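Local structure of adenosine monophosphate-protein transferase (Bartonella henselae str. Houston-1, 5NH2) at residues A[213-216]-A[217-221]; A[268-271]-A[272-275]. The protein transfers AMP from ATP to tyrosine and threonine residues of host target proteins through its Fic domain, as a Bartonella virulence factor. All coordinates share one frame; numbering follows the deposited sequence.

Contact 1 of 2, residues A[213-216]-A[217-221]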
# COMPACT_ATOMS: atom_id res chain seq x y z
N GLU A 213 -0.28 -13.91 -13.91
CA GLU A 213 -1.46 -13.87 -14.76
C GLU A 213 -2.49 -12.89 -14.21
O GLU A 213 -3.14 -12.17 -14.98
CB GLU A 213 -2.09 -15.26 -14.90
CG GLU A 213 -1.11 -16.39 -15.25
CD GLU A 213 -0.60 -16.31 -16.68
OE1 GLU A 213 0.62 -16.05 -16.87
OE2 GLU A 213 -1.41 -16.47 -17.61
N LYS A 214 -2.62 -12.81 -12.89
CA LYS A 214 -3.68 -11.94 -12.39
C LYS A 214 -3.24 -10.48 -12.37
O LYS A 214 -4.04 -9.57 -12.71
CB LYS A 214 -4.15 -12.44 -11.04
CG LYS A 214 -4.94 -13.74 -11.24
CD LYS A 214 -5.63 -14.24 -10.01
CE LYS A 214 -6.13 -15.66 -10.29
NZ LYS A 214 -6.88 -16.22 -9.17
N ILE A 215 -1.95 -10.26 -12.11
CA ILE A 215 -1.39 -8.91 -12.11
C ILE A 215 -1.53 -8.26 -13.49
O ILE A 215 -1.82 -7.06 -13.60
CB ILE A 215 0.07 -8.97 -11.65
CG1 ILE A 215 0.12 -9.36 -10.16
CG2 ILE A 215 0.81 -7.64 -11.91
CD1 ILE A 215 1.47 -9.60 -9.65
N ARG A 216 -1.34 -9.05 -14.56
CA ARG A 216 -1.49 -8.49 -15.91
C ARG A 216 -2.90 -7.95 -16.11
O ARG A 216 -3.09 -6.88 -16.71
CB ARG A 216 -1.24 -9.56 -16.99
CG ARG A 216 0.10 -10.21 -17.11
CD ARG A 216 0.25 -10.92 -18.52
NE ARG A 216 -0.34 -12.27 -18.63
CZ ARG A 216 -1.60 -12.55 -19.01
NH1 ARG A 216 -2.44 -11.58 -19.34
NH2 ARG A 216 -2.03 -13.81 -19.08
N LEU A 217 -3.91 -8.71 -15.64
CA LEU A 217 -5.32 -8.38 -15.84
C LEU A 217 -5.69 -7.11 -15.10
O LEU A 217 -6.35 -6.22 -15.67
CB LEU A 217 -6.19 -9.54 -15.36
CG LEU A 217 -5.98 -10.87 -16.08
CD1 LEU A 217 -6.88 -11.94 -15.49
CD2 LEU A 217 -6.17 -10.74 -17.60
N LEU A 218 -5.25 -7.00 -13.84
CA LEU A 218 -5.61 -5.82 -13.05
C LEU A 218 -4.83 -4.60 -13.51
O LEU A 218 -5.35 -3.48 -13.47
CB LEU A 218 -5.35 -6.07 -11.57
CG LEU A 218 -6.40 -6.88 -10.88
CD1 LEU A 218 -5.84 -7.32 -9.53
CD2 LEU A 218 -7.65 -6.04 -10.68
N LYS A 219 -3.57 -4.79 -13.90
CA LYS A 219 -2.80 -3.73 -14.56
C LYS A 219 -3.54 -3.14 -15.78
O LYS A 219 -3.67 -1.91 -15.92
CB LYS A 219 -1.44 -4.26 -14.99
CG LYS A 219 -0.41 -4.26 -13.90
CD LYS A 219 0.97 -4.49 -14.49
CE LYS A 219 2.05 -4.48 -13.41
NZ LYS A 219 3.43 -4.41 -13.99
N GLU A 220 -4.01 -4.01 -16.69
CA GLU A 220 -4.77 -3.49 -17.82
C GLU A 220 -6.01 -2.76 -17.35
O GLU A 220 -6.29 -1.65 -17.83
CB GLU A 220 -5.16 -4.62 -18.75
CG GLU A 220 -6.00 -4.22 -19.90
CD GLU A 220 -6.45 -5.43 -20.68
OE1 GLU A 220 -5.73 -5.83 -21.61
OE2 GLU A 220 -7.51 -6.01 -20.33
N PHE A 221 -6.75 -3.34 -16.38
CA PHE A 221 -8.01 -2.71 -16.00
C PHE A 221 -7.78 -1.34 -15.38
O PHE A 221 -8.53 -0.39 -15.65
CB PHE A 221 -8.79 -3.59 -15.02
CG PHE A 221 -9.97 -2.87 -14.40
CD1 PHE A 221 -11.15 -2.71 -15.10
CD2 PHE A 221 -9.87 -2.30 -13.16
CE1 PHE A 221 -12.23 -2.04 -14.54
CE2 PHE A 221 -10.94 -1.61 -12.59
CZ PHE A 221 -12.12 -1.49 -13.28

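Contact 2 of 2, residues A[268-271]-A[272-275]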
# COMPACT_ATOMS: atom_id res chain seq x y z
N ILE A 268 -12.68 -8.84 -12.49
CA ILE A 268 -11.85 -9.00 -13.69
C ILE A 268 -11.64 -10.48 -13.96
O ILE A 268 -11.45 -11.27 -13.03
CB ILE A 268 -10.49 -8.27 -13.58
CG1 ILE A 268 -10.64 -6.85 -13.02
CG2 ILE A 268 -9.77 -8.20 -14.95
CD1 ILE A 268 -11.68 -6.06 -13.69
N GLY A 269 -11.67 -10.86 -15.25
CA GLY A 269 -11.39 -12.23 -15.65
C GLY A 269 -10.66 -12.27 -16.96
O GLY A 269 -10.53 -11.26 -17.67
N ASN A 270 -10.15 -13.45 -17.29
CA ASN A 270 -9.35 -13.65 -18.48
C ASN A 270 -10.26 -13.79 -19.69
O ASN A 270 -11.27 -14.50 -19.61
CB ASN A 270 -8.50 -14.90 -18.31
CG ASN A 270 -7.38 -14.99 -19.29
OD1 ASN A 270 -7.59 -15.00 -20.51
ND2 ASN A 270 -6.15 -15.05 -18.78
N ILE A 271 -9.92 -13.13 -20.81
CA ILE A 271 -10.78 -13.20 -22.01
C ILE A 271 -10.88 -14.63 -22.54
O ILE A 271 -11.95 -15.05 -23.02
CB ILE A 271 -10.28 -12.25 -23.11
CG1 ILE A 271 -8.85 -12.59 -23.43
CG2 ILE A 271 -10.37 -10.81 -22.68
CD1 ILE A 271 -8.29 -11.69 -24.40
N ASP A 272 -9.78 -15.40 -22.50
CA ASP A 272 -9.80 -16.79 -22.98
C ASP A 272 -10.73 -17.68 -22.17
O ASP A 272 -10.94 -18.84 -22.55
CB ASP A 272 -8.42 -17.48 -22.97
CG ASP A 272 -7.30 -16.61 -23.49
OD1 ASP A 272 -6.39 -16.31 -22.69
OD2 ASP A 272 -7.29 -16.26 -24.68
N HIS A 273 -11.23 -17.20 -21.03
CA HIS A 273 -12.17 -18.00 -20.25
C HIS A 273 -13.63 -17.71 -20.59
O HIS A 273 -14.53 -18.40 -20.08
CB HIS A 273 -11.92 -17.78 -18.75
CG HIS A 273 -10.56 -18.22 -18.30
ND1 HIS A 273 -10.03 -17.88 -17.07
CD2 HIS A 273 -9.62 -18.98 -18.91
CE1 HIS A 273 -8.82 -18.41 -16.95
NE2 HIS A 273 -8.55 -19.08 -18.05
N LEU A 274 -13.89 -16.71 -21.43
CA LEU A 274 -15.24 -16.56 -21.93
C LEU A 274 -15.49 -17.56 -23.05
O LEU A 274 -14.58 -17.85 -23.84
CB LEU A 274 -15.48 -15.16 -22.46
CG LEU A 274 -15.88 -14.11 -21.43
CD1 LEU A 274 -15.86 -12.75 -22.11
CD2 LEU A 274 -17.25 -14.41 -20.83
N PRO A 275 -16.68 -18.14 -23.13
CA PRO A 275 -17.02 -18.90 -24.32
C PRO A 275 -16.84 -18.03 -25.55
O PRO A 275 -17.39 -16.92 -25.61
CB PRO A 275 -18.50 -19.24 -24.09
CG PRO A 275 -18.66 -19.27 -22.59
CD PRO A 275 -17.70 -18.23 -22.07

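Contact 1 of 2, residues A[213-216]-A[217-221]
L217 curls its side chain back over the preceding turn of helix 212-227, so that CG of L217 comes within 3.3 Å of O of E213. The curl follows from the first torsion, which sets CG beside the backbone N and opposite the carbonyl carbon (chi1 -61°). Next to it L218 rests its CB against O of K214 at 3.9 Å, and the same K214 carbonyl accepts the hydrogen bond from N of L218 (3.1 Å). The next two rungs, K219 N to I215 O and E220 N to R216 O, are equally regular i to i+4 bonds.

Helix 212-227 is amphipathic here: L217, L218 and F221 are buried, while E213 lies exposed. The buried face, drawn from both segments, packs the helix against the mixed sheet of the C-terminal β-domain, where L218 reaches V237 and V239 of strand 237-239 and the buried K214 pairs its ammonium with E242 in a salt bridge.

The looser side is charged. E213 stands out toward solvent, and R216, itself partly exposed, bends at its third torsion (chi3 -83°) to bring NH2 to OE2 of E213 at 3.1 Å. In this salt bridge NH2 approaches from above the carboxylate plane (61° out of it), and the hydrogen bond within it is bent. NH1 of R216 forms a second salt bridge with E256, whose backbone N, with that of G257, is held by the carboxylate of E220. K219 stretches alongside I215, the two side chains pointing the same way, and its CE meets CG2 of I215 at 3.7 Å; the ammonium beyond forms a salt bridge with E23 of the partner protein chain, the antitoxin homologue.

Contact 2 of 2, residues A[268-271]-A[272-275]
N270 closes strand 265-270 with two overlapping type I turns: its carbonyl O receives N of H273 (3.1 Å), and O of I271 in turn receives N of L274 (3.0 Å).

The side chain of N270 adds a second hold on the same turn. With CG swung opposite the backbone N (chi1 -164°), OD1 of N270 accepts N of D272 at 3.0 Å, in the carbonyl plane and on a lone pair. Residue i to i+2 bonding of this kind is an Asx turn, and here it stands at the start of the 3-10 segment that follows the strand in the C-terminal domain, whose sequence family belongs to the OB clan.

OD1 of N270 also lies 2.8 Å from OD1 of D272, a close approach of two acceptors and not a hydrogen bond; the amide and carboxylate planes are 38° apart. CB of N270, meanwhile, lies over one face of the H273 ring, displaced toward its rim and 3.8 Å from the centroid, a CH-π contact of an aliphatic carbon with the imidazole. D272 and H273 are both exposed. L274, by contrast the buried residue of the turn, places CB 3.6 Å from O of I271 and touches F258 of strand 257-262.

Contacts 1 and 2 meet through strand 265-270, their centres about 12 Å apart. I268, within that strand, makes most of the contact between them. Its CD1 touches CD1 of F221 at 3.7 Å. Its CG2 lies 3.8 Å from CB of L217, and on the same helix CD2 of L218 packs against CG1 of I268 at 3.9 Å. L217 reaches further, with CD1 at 4.0 Å from the backbone N of N270, the residue that begins the turn. Helix 212-227 thus packs on the strand just before the N270 turn. Both contacts lie away from the ATP-binding residues E155 to R159 of the Fic domain.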